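Long-range contacts in chintase (Rhizomucor miehei, PDB 5YUQ), which probably hydrolyses the beta-1,4 links of chitin as a family 18 glycosyl hydrolase with an active-site tunnel: residues A18-D23 / H54-S59; Y108-N113 / E157-S162; S239-P244 / V253-S258. All coordinates share one frame; numbering follows the deposited sequence.

Contact 1: A18-D23 / H54-S59; sequences AWDKLD and HSRGKS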
loop_
_atom_site.group_PDB
_atom_site.type_symbol
_atom_site.label_atom_id
_atom_site.label_comp_id
_atom_site.label_asym_id
_atom_site.label_seq_id
_atom_site.Cartn_x
_atom_site.Cartn_y
_atom_site.Cartn_z
ATOM N N ALA A 18 7.962 -8.423 -15.365
ATOM C CA ALA A 18 7.171 -9.413 -16.097
ATOM C C ALA A 18 5.975 -8.747 -16.759
ATOM O O ALA A 18 4.836 -8.915 -16.325
ATOM C CB ALA A 18 6.715 -10.529 -15.168
ATOM N N TRP A 19 6.248 -7.999 -17.820
ATOM C CA TRP A 19 5.234 -7.181 -18.477
ATOM C C TRP A 19 3.971 -7.949 -18.855
ATOM O O TRP A 19 2.872 -7.408 -18.781
ATOM C CB TRP A 19 5.824 -6.531 -19.726
ATOM C CG TRP A 19 6.957 -5.602 -19.439
ATOM C CD1 TRP A 19 8.281 -5.818 -19.680
ATOM C CD2 TRP A 19 6.862 -4.302 -18.851
ATOM N NE1 TRP A 19 9.016 -4.726 -19.284
ATOM C CE2 TRP A 19 8.166 -3.782 -18.772
ATOM C CE3 TRP A 19 5.794 -3.523 -18.391
ATOM C CZ2 TRP A 19 8.434 -2.519 -18.244
ATOM C CZ3 TRP A 19 6.061 -2.270 -17.878
ATOM C CH2 TRP A 19 7.369 -1.781 -17.805
ATOM N N ASP A 20 4.117 -9.208 -19.255
ATOM C CA ASP A 20 2.955 -9.963 -19.724
ATOM C C ASP A 20 2.045 -10.405 -18.581
ATOM O O ASP A 20 0.946 -10.902 -18.811
ATOM C CB ASP A 20 3.390 -11.155 -20.585
ATOM C CG ASP A 20 3.972 -10.721 -21.914
ATOM O OD1 ASP A 20 3.344 -9.872 -22.585
ATOM O OD2 ASP A 20 5.061 -11.211 -22.282
ATOM N N LYS A 21 2.501 -10.195 -17.351
ATOM C CA LYS A 21 1.735 -10.600 -16.176
ATOM C C LYS A 21 1.095 -9.428 -15.425
ATOM O O LYS A 21 0.598 -9.590 -14.307
ATOM C CB LYS A 21 2.620 -11.432 -15.237
ATOM C CG LYS A 21 3.132 -12.731 -15.874
ATOM C CD LYS A 21 4.150 -13.426 -14.977
ATOM C CE LYS A 21 4.691 -14.718 -15.602
ATOM N NZ LYS A 21 3.649 -15.770 -15.677
ATOM N N LEU A 22 1.081 -8.254 -16.050
ATOM C CA LEU A 22 0.512 -7.069 -15.403
ATOM C C LEU A 22 -0.029 -6.102 -16.433
ATOM O O LEU A 22 0.312 -6.194 -17.613
ATOM C CB LEU A 22 1.560 -6.384 -14.514
ATOM C CG LEU A 22 2.891 -5.971 -15.156
ATOM C CD1 LEU A 22 2.811 -4.597 -15.803
ATOM C CD2 LEU A 22 3.997 -6.001 -14.127
ATOM N N ASP A 23 -0.854 -5.166 -15.981
ATOM C CA ASP A 23 -1.492 -4.214 -16.883
ATOM C C ASP A 23 -0.996 -2.792 -16.696
ATOM O O ASP A 23 -1.087 -1.970 -17.604
ATOM C CB ASP A 23 -3.002 -4.229 -16.652
ATOM C CG ASP A 23 -3.592 -5.602 -16.821
ATOM O OD1 ASP A 23 -3.560 -6.110 -17.959
ATOM O OD2 ASP A 23 -4.097 -6.167 -15.828
ATOM N N HIS A 54 5.866 1.497 -22.521
ATOM C CA HIS A 54 5.184 1.917 -23.731
ATOM C C HIS A 54 5.550 1.049 -24.931
ATOM O O HIS A 54 4.699 0.767 -25.765
ATOM C CB HIS A 54 5.417 3.409 -23.980
ATOM C CG HIS A 54 4.661 4.278 -23.016
ATOM N ND1 HIS A 54 4.855 5.640 -22.930
ATOM C CD2 HIS A 54 3.712 3.969 -22.110
ATOM C CE1 HIS A 54 4.048 6.132 -22.000
ATOM N NE2 HIS A 54 3.341 5.141 -21.492
ATOM N N SER A 55 6.797 0.595 -24.989
ATOM C CA SER A 55 7.210 -0.337 -26.037
ATOM C C SER A 55 6.425 -1.647 -25.954
ATOM O O SER A 55 6.245 -2.340 -26.956
ATOM C CB SER A 55 8.711 -0.629 -25.939
ATOM O OG SER A 55 9.483 0.499 -26.322
ATOM N N ARG A 56 6.002 -1.981 -24.735
ATOM C CA ARG A 56 5.255 -3.171 -24.433
ATOM C C ARG A 56 3.736 -2.959 -24.334
ATOM O O ARG A 56 3.024 -3.828 -23.975
ATOM C CB ARG A 56 5.834 -3.903 -23.198
ATOM C CG ARG A 56 7.359 -3.801 -23.076
ATOM C CD ARG A 56 8.234 -5.075 -23.226
ATOM N NE ARG A 56 7.346 -6.173 -23.356
ATOM C CZ ARG A 56 7.559 -7.418 -22.980
ATOM N NH1 ARG A 56 8.694 -7.795 -22.462
ATOM N NH2 ARG A 56 6.608 -8.287 -23.137
ATOM N N GLY A 57 3.297 -1.758 -24.695
ATOM C CA GLY A 57 1.887 -1.410 -24.721
ATOM C C GLY A 57 1.256 -1.327 -23.343
ATOM O O GLY A 57 0.046 -1.502 -23.187
ATOM N N LYS A 58 2.078 -1.050 -22.339
ATOM C CA LYS A 58 1.596 -1.011 -20.963
ATOM C C LYS A 58 1.458 0.405 -20.433
ATOM O O LYS A 58 2.220 1.296 -20.809
ATOM C CB LYS A 58 2.550 -1.794 -20.070
ATOM C CG LYS A 58 2.733 -3.234 -20.505
ATOM C CD LYS A 58 1.472 -4.062 -20.286
ATOM C CE LYS A 58 1.635 -5.455 -20.895
ATOM N NZ LYS A 58 0.590 -6.413 -20.440
ATOM N N SER A 59 0.482 0.600 -19.546
ATOM C CA SER A 59 0.245 1.893 -18.920
ATOM C C SER A 59 1.150 2.092 -17.711
ATOM O O SER A 59 1.421 1.150 -16.964
ATOM C CB SER A 59 -1.210 1.994 -18.459
ATOM O OG SER A 59 -2.094 2.075 -19.557
HETATM O O HOH W 1 -0.615 -9.128 -20.878
HETATM O O HOH W 2 -2.057 -5.334 -20.285
#
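K58 and R56 both reach from the 54-59 turn to W19, which stands on a short 3-10 turn of the 18-23 loop. The contact lies at the N-terminal end of the TIM barrel, where each segment leads into a strand, 24-32 or 59-65. A Schellman motif ends helix 43-55 here: G57, with positive phi, is its C-prime residue; R56 precedes it and K58 follows it in the chain. The tight part gathers round the buried indole. R56 CG lies over one face, 4.0 Å from the centroid of the W19 five-membered ring and 9° off its normal, a CH-pi contact. K58 runs past W19 in the opposite direction, its CG 3.7 Å from W19 CE3 and oblique to the ring, while E52, A53 and I25 also touch the tryptophan. The arginine chain is bent at chi2 and chi3, and W19 CB sits over the centre of its guanidinium, whose plane is tilted 45° from the indole. Toward solvent the hold is looser. There D20 meets R56 near the guanidinium plane in a weak salt bridge, OD2 to NH2 3.4 Å, with carboxylate and guanidinium 66° apart. Two waters join K58 NZ to the loop, one through D20 O and the other through D23 OD1; that carboxylate is also bound by L4 N and R369. Direct bonds to the backbone complete the grip on the ammonium: a weak one of 3.0 Å from K58 NZ to W19 O, and a shorter one of 2.8 Å from K58 NZ to L22 O, nearly along the C=O axis.

Contact 2: Y108-N113 / E157-S162; sequences YPNSPN and ENQQPS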
loop_
_atom_site.group_PDB
_atom_site.type_symbol
_atom_site.label_atom_id
_atom_site.label_comp_id
_atom_site.label_asym_id
_atom_site.label_seq_id
_atom_site.Cartn_x
_atom_site.Cartn_y
_atom_site.Cartn_z
ATOM N N TYR A 108 -1.505 10.776 5.588
ATOM C CA TYR A 108 -2.882 10.663 5.103
ATOM C C TYR A 108 -3.568 12.010 5.287
ATOM O O TYR A 108 -3.121 12.823 6.096
ATOM C CB TYR A 108 -3.651 9.637 5.942
ATOM C CG TYR A 108 -2.997 8.289 6.028
ATOM C CD1 TYR A 108 -3.248 7.314 5.073
ATOM C CD2 TYR A 108 -2.120 7.982 7.065
ATOM C CE1 TYR A 108 -2.647 6.077 5.142
ATOM C CE2 TYR A 108 -1.508 6.747 7.138
ATOM C CZ TYR A 108 -1.781 5.795 6.175
ATOM O OH TYR A 108 -1.186 4.557 6.239
ATOM N N PRO A 109 -4.661 12.262 4.549
ATOM C CA PRO A 109 -5.399 13.502 4.798
ATOM C C PRO A 109 -5.842 13.636 6.257
ATOM O O PRO A 109 -6.373 12.678 6.832
ATOM C CB PRO A 109 -6.632 13.359 3.904
ATOM C CG PRO A 109 -6.161 12.496 2.765
ATOM C CD PRO A 109 -5.173 11.531 3.371
ATOM N N ASN A 110 -5.603 14.819 6.824
ATOM C CA ASN A 110 -6.003 15.188 8.193
ATOM C C ASN A 110 -5.868 14.066 9.216
ATOM O O ASN A 110 -6.851 13.601 9.789
ATOM C CB ASN A 110 -7.417 15.778 8.213
ATOM C CG ASN A 110 -7.707 16.487 9.510
ATOM O OD1 ASN A 110 -6.775 16.862 10.231
ATOM N ND2 ASN A 110 -8.985 16.657 9.837
ATOM N N SER A 111 -4.636 13.631 9.438
ATOM C CA SER A 111 -4.391 12.493 10.307
ATOM C C SER A 111 -3.140 12.726 11.128
ATOM O O SER A 111 -2.143 13.199 10.598
ATOM C CB SER A 111 -4.215 11.229 9.465
ATOM O OG SER A 111 -3.973 10.098 10.284
ATOM N N PRO A 112 -3.205 12.419 12.430
ATOM C CA PRO A 112 -2.020 12.462 13.292
ATOM C C PRO A 112 -1.229 11.178 13.126
ATOM O O PRO A 112 -0.158 11.016 13.712
ATOM C CB PRO A 112 -2.620 12.508 14.696
ATOM C CG PRO A 112 -3.880 11.731 14.564
ATOM C CD PRO A 112 -4.423 12.092 13.193
ATOM N N ASN A 113 -1.777 10.256 12.344
ATOM C CA ASN A 113 -1.065 9.039 12.006
ATOM C C ASN A 113 -0.387 9.249 10.660
ATOM O O ASN A 113 -0.471 10.335 10.096
ATOM C CB ASN A 113 -2.015 7.844 12.037
ATOM C CG ASN A 113 -2.712 7.713 13.383
ATOM O OD1 ASN A 113 -2.112 7.974 14.428
ATOM N ND2 ASN A 113 -3.984 7.338 13.363
ATOM N N GLU A 157 -13.328 16.593 8.754
ATOM C CA GLU A 157 -12.800 17.762 9.446
ATOM C C GLU A 157 -12.441 17.468 10.898
ATOM O O GLU A 157 -11.664 18.201 11.503
ATOM C CB GLU A 157 -13.815 18.916 9.392
ATOM C CG GLU A 157 -14.168 19.431 7.994
ATOM C CD GLU A 157 -15.243 18.610 7.296
ATOM O OE1 GLU A 157 -15.696 17.577 7.860
ATOM O OE2 GLU A 157 -15.635 19.006 6.168
ATOM N N ASN A 158 -12.995 16.392 11.449
ATOM C CA ASN A 158 -12.753 16.025 12.843
ATOM C C ASN A 158 -11.848 14.811 12.972
ATOM O O ASN A 158 -11.788 14.168 14.029
ATOM C CB ASN A 158 -14.086 15.778 13.552
ATOM C CG ASN A 158 -14.994 16.985 13.492
ATOM O OD1 ASN A 158 -16.162 16.892 13.097
ATOM N ND2 ASN A 158 -14.452 18.139 13.865
ATOM N N GLN A 159 -11.144 14.507 11.881
ATOM C CA GLN A 159 -10.218 13.375 11.817
ATOM C C GLN A 159 -10.918 12.037 12.004
ATOM O O GLN A 159 -10.323 11.077 12.484
ATOM C CB GLN A 159 -9.060 13.533 12.817
ATOM C CG GLN A 159 -8.202 14.774 12.603
ATOM C CD GLN A 159 -6.912 14.724 13.398
ATOM O OE1 GLN A 159 -6.768 13.921 14.323
ATOM N NE2 GLN A 159 -5.960 15.571 13.030
ATOM N N GLN A 160 -12.178 11.977 11.617
ATOM C CA GLN A 160 -12.910 10.787 11.678
ATOM C C GLN A 160 -13.121 10.232 10.255
ATOM O O GLN A 160 -13.402 11.014 9.388
ATOM C CB GLN A 160 -14.254 10.963 12.267
ATOM C CG GLN A 160 -14.220 11.564 13.664
ATOM C CD GLN A 160 -13.443 10.706 14.683
ATOM O OE1 GLN A 160 -12.620 11.191 15.379
ATOM N NE2 GLN A 160 -13.747 9.475 14.728
ATOM N N PRO A 161 -13.007 8.915 10.054
ATOM C CA PRO A 161 -13.244 8.432 8.686
ATOM C C PRO A 161 -14.620 8.852 8.178
ATOM O O PRO A 161 -15.621 8.731 8.900
ATOM C CB PRO A 161 -13.210 6.914 8.843
ATOM C CG PRO A 161 -12.282 6.696 10.013
ATOM C CD PRO A 161 -12.584 7.833 10.963
ATOM N N SER A 162 -14.663 9.348 6.948
ATOM C CA SER A 162 -15.909 9.785 6.346
ATOM C C SER A 162 -16.892 8.618 6.211
ATOM O O SER A 162 -16.501 7.498 5.879
ATOM C CB SER A 162 -15.619 10.427 4.989
ATOM O OG SER A 162 -14.818 11.595 5.142
HETATM O O HOH W 3 -9.517 17.870 12.909
#
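The side-chain amides of N110 and Q159 meet with their planes 73° apart, the two side chains crossing at about a right angle. Q159 CG lies to one side of the N110 amide plane, nearly equidistant from its three atoms, at 3.4 Å from N110 ND2 and 3.6 Å from N110 CG. Q159 runs on extended beyond CG, and its NE2 donates to N110 OD1 over 3.2 Å, at an N-H...O angle of 157°. The bond stays close to the plane of the donor amide but comes in from above the plane of the acceptor. Q159 OE1 points the other way and meets P112 tip to tip, 3.2 Å from P112 CD. Both residues belong to loops that follow neighbouring parallel strands of the TIM barrel, 101-105 and 144-149, at its C-terminal end, the end that carries the catalytic site in family 18. With CG anti to the backbone N (chi1 -165°), the buried N110 reaches across to the other loop. Its ND2 bonds to D156 O, and a water that donates to E157 O over 2.6 Å accepts a weak bond from N110 ND2. The asparagine backbone is held too: N110 N donates to D124 OD2, and N110 O accepts from N155 ND2. Next along the chain, S111 OG closes an ST turn by accepting from N113 N, 3.0 Å away.

Contact 3: S239-P244 / V253-S258; sequences SKTLEP and VPISQS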
loop_
_atom_site.group_PDB
_atom_site.type_symbol
_atom_site.label_atom_id
_atom_site.label_comp_id
_atom_site.label_asym_id
_atom_site.label_seq_id
_atom_site.Cartn_x
_atom_site.Cartn_y
_atom_site.Cartn_z
ATOM N N SER A 239 6.786 -10.073 14.153
ATOM C CA SER A 239 6.570 -9.485 15.466
ATOM C C SER A 239 7.260 -10.387 16.471
ATOM O O SER A 239 7.520 -11.560 16.198
ATOM C CB SER A 239 5.083 -9.417 15.791
ATOM O OG SER A 239 4.402 -8.561 14.887
ATOM N N LYS A 240 7.554 -9.847 17.642
ATOM C CA LYS A 240 8.144 -10.647 18.703
ATOM C C LYS A 240 7.051 -11.065 19.676
ATOM O O LYS A 240 6.434 -10.213 20.315
ATOM C CB LYS A 240 9.191 -9.833 19.454
ATOM C CG LYS A 240 9.917 -10.651 20.519
ATOM C CD LYS A 240 10.901 -9.808 21.295
ATOM C CE LYS A 240 11.728 -10.701 22.216
ATOM N NZ LYS A 240 12.686 -9.906 23.024
ATOM N N THR A 241 6.797 -12.366 19.782
ATOM C CA THR A 241 5.796 -12.841 20.731
ATOM C C THR A 241 6.387 -12.895 22.139
ATOM O O THR A 241 7.596 -13.096 22.310
ATOM C CB THR A 241 5.234 -14.216 20.344
ATOM O OG1 THR A 241 6.243 -15.219 20.514
ATOM C CG2 THR A 241 4.787 -14.212 18.892
ATOM N N LEU A 242 5.538 -12.713 23.145
ATOM C CA LEU A 242 5.995 -12.753 24.529
ATOM C C LEU A 242 6.186 -14.184 24.999
ATOM O O LEU A 242 7.019 -14.443 25.856
ATOM C CB LEU A 242 5.008 -12.034 25.451
ATOM C CG LEU A 242 4.790 -10.556 25.152
ATOM C CD1 LEU A 242 3.849 -9.933 26.182
ATOM C CD2 LEU A 242 6.123 -9.835 25.127
ATOM N N GLU A 243 5.393 -15.098 24.442
ATOM C CA GLU A 243 5.506 -16.531 24.727
ATOM C C GLU A 243 5.492 -17.269 23.396
ATOM O O GLU A 243 5.117 -16.695 22.375
ATOM C CB GLU A 243 4.333 -17.001 25.592
ATOM C CG GLU A 243 4.272 -16.398 26.977
ATOM C CD GLU A 243 5.402 -16.844 27.863
ATOM O OE1 GLU A 243 5.921 -17.959 27.649
ATOM O OE2 GLU A 243 5.763 -16.082 28.788
ATOM N N PRO A 244 5.905 -18.538 23.383
ATOM C CA PRO A 244 5.953 -19.247 22.098
ATOM C C PRO A 244 4.576 -19.470 21.477
ATOM O O PRO A 244 3.571 -19.572 22.189
ATOM C CB PRO A 244 6.590 -20.592 22.466
ATOM C CG PRO A 244 7.420 -20.274 23.699
ATOM C CD PRO A 244 6.611 -19.267 24.455
ATOM N N VAL A 253 -1.584 -13.910 19.568
ATOM C CA VAL A 253 -0.958 -14.004 20.880
ATOM C C VAL A 253 -0.295 -12.691 21.263
ATOM O O VAL A 253 0.008 -11.871 20.396
ATOM C CB VAL A 253 0.101 -15.126 20.894
ATOM C CG1 VAL A 253 -0.541 -16.457 20.553
ATOM C CG2 VAL A 253 1.229 -14.811 19.916
ATOM N N PRO A 254 -0.078 -12.472 22.566
ATOM C CA PRO A 254 0.526 -11.204 22.984
ATOM C C PRO A 254 1.921 -10.997 22.396
ATOM O O PRO A 254 2.706 -11.947 22.306
ATOM C CB PRO A 254 0.592 -11.348 24.507
ATOM C CG PRO A 254 -0.562 -12.237 24.823
ATOM C CD PRO A 254 -0.565 -13.251 23.718
ATOM N N ILE A 255 2.209 -9.766 21.980
ATOM C CA ILE A 255 3.516 -9.429 21.419
ATOM C C ILE A 255 4.222 -8.349 22.223
ATOM O O ILE A 255 3.603 -7.638 23.017
ATOM C CB ILE A 255 3.414 -8.944 19.963
ATOM C CG1 ILE A 255 2.438 -7.770 19.846
ATOM C CG2 ILE A 255 3.002 -10.095 19.045
ATOM C CD1 ILE A 255 2.537 -7.039 18.515
ATOM N N SER A 256 5.528 -8.229 22.017
ATOM C CA SER A 256 6.262 -7.108 22.576
ATOM C C SER A 256 5.858 -5.842 21.834
ATOM O O SER A 256 5.805 -5.828 20.600
ATOM C CB SER A 256 7.769 -7.320 22.442
ATOM O OG SER A 256 8.459 -6.112 22.723
ATOM N N GLN A 257 5.570 -4.784 22.585
ATOM C CA GLN A 257 5.278 -3.492 21.983
ATOM C C GLN A 257 6.427 -2.517 22.214
ATOM O O GLN A 257 6.317 -1.341 21.881
ATOM C CB GLN A 257 3.977 -2.916 22.542
ATOM C CG GLN A 257 2.740 -3.757 22.274
ATOM C CD GLN A 257 1.470 -3.049 22.706
ATOM O OE1 GLN A 257 1.055 -3.143 23.862
ATOM N NE2 GLN A 257 0.852 -2.325 21.780
ATOM N N SER A 258 7.525 -3.011 22.779
ATOM C CA SER A 258 8.621 -2.144 23.214
ATOM C C SER A 258 9.344 -1.489 22.041
ATOM O O SER A 258 9.685 -0.309 22.098
ATOM C CB SER A 258 9.611 -2.908 24.092
ATOM O OG SER A 258 10.399 -3.801 23.321
HETATM O O HOH W 4 6.406 -7.133 18.163
HETATM O O HOH W 5 2.815 -14.500 23.366
#
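L242 lies across the backbone of P254-S256, beside a single beta bridge between T241 and I255, whose CA atoms are 4.2 Å apart. The two backbone bonds flanking that pair follow the pattern of a non-hydrogen-bonded antiparallel pair, although the touching parts run 97° apart end to end. The bridge lies where strand 228-240 of the TIM barrel gives way to the long loop before strand 284-286. L242 CB faces P254 O, and L242 CG, anti to the carbonyl carbon (chi1 -61°), rests 3.7 Å from I255 C. The methyls then part: L242 CD1 meets P254 CB at 3.9 Å, the two side chains crossing at about a right angle, while L242 CD2 lies 3.6 Å from S256 N. L242 N donates to P254 O, and S256 N makes a straight 2.8 Å bond to K240 O. T241 and I255 themselves are buried. T241 CG2 touches V253 CG2 at 3.8 Å, and V323 of the adjoining strand 322-325 and Y316 of strand 312-317 also touch the threonine. I255 CG2 packs on S239 CB. T241 OG1, also bonded to S321 OG, donates to E243 O and so ties down the turn after the bridge. Two waters join the segments: one lies between E243 N and P254 O, and the other accepts from K240 N while donating to S256 O over 2.8 Å.

How the contacts relate
Contact 1 stands apart at the N-terminal end of the barrel, on the opposite side of the chain's centre from the other two: its centre is about 36 Å from that of contact 2 and about 42 Å from that of contact 3. Contact 2 joins loops beyond strands 101-105 and 144-149, at the end where family 18 enzymes cut chitin, and contact 3 folds the loop after strand 228-240 back on that strand's end; their nearest atoms lie about 13 Å apart. Segment 108-113 follows shortly after strand 101-105, which lies in the family's DxxDxDxE signature, here with Asn at its second Asp, so contact 2 is probably near the catalytic centre.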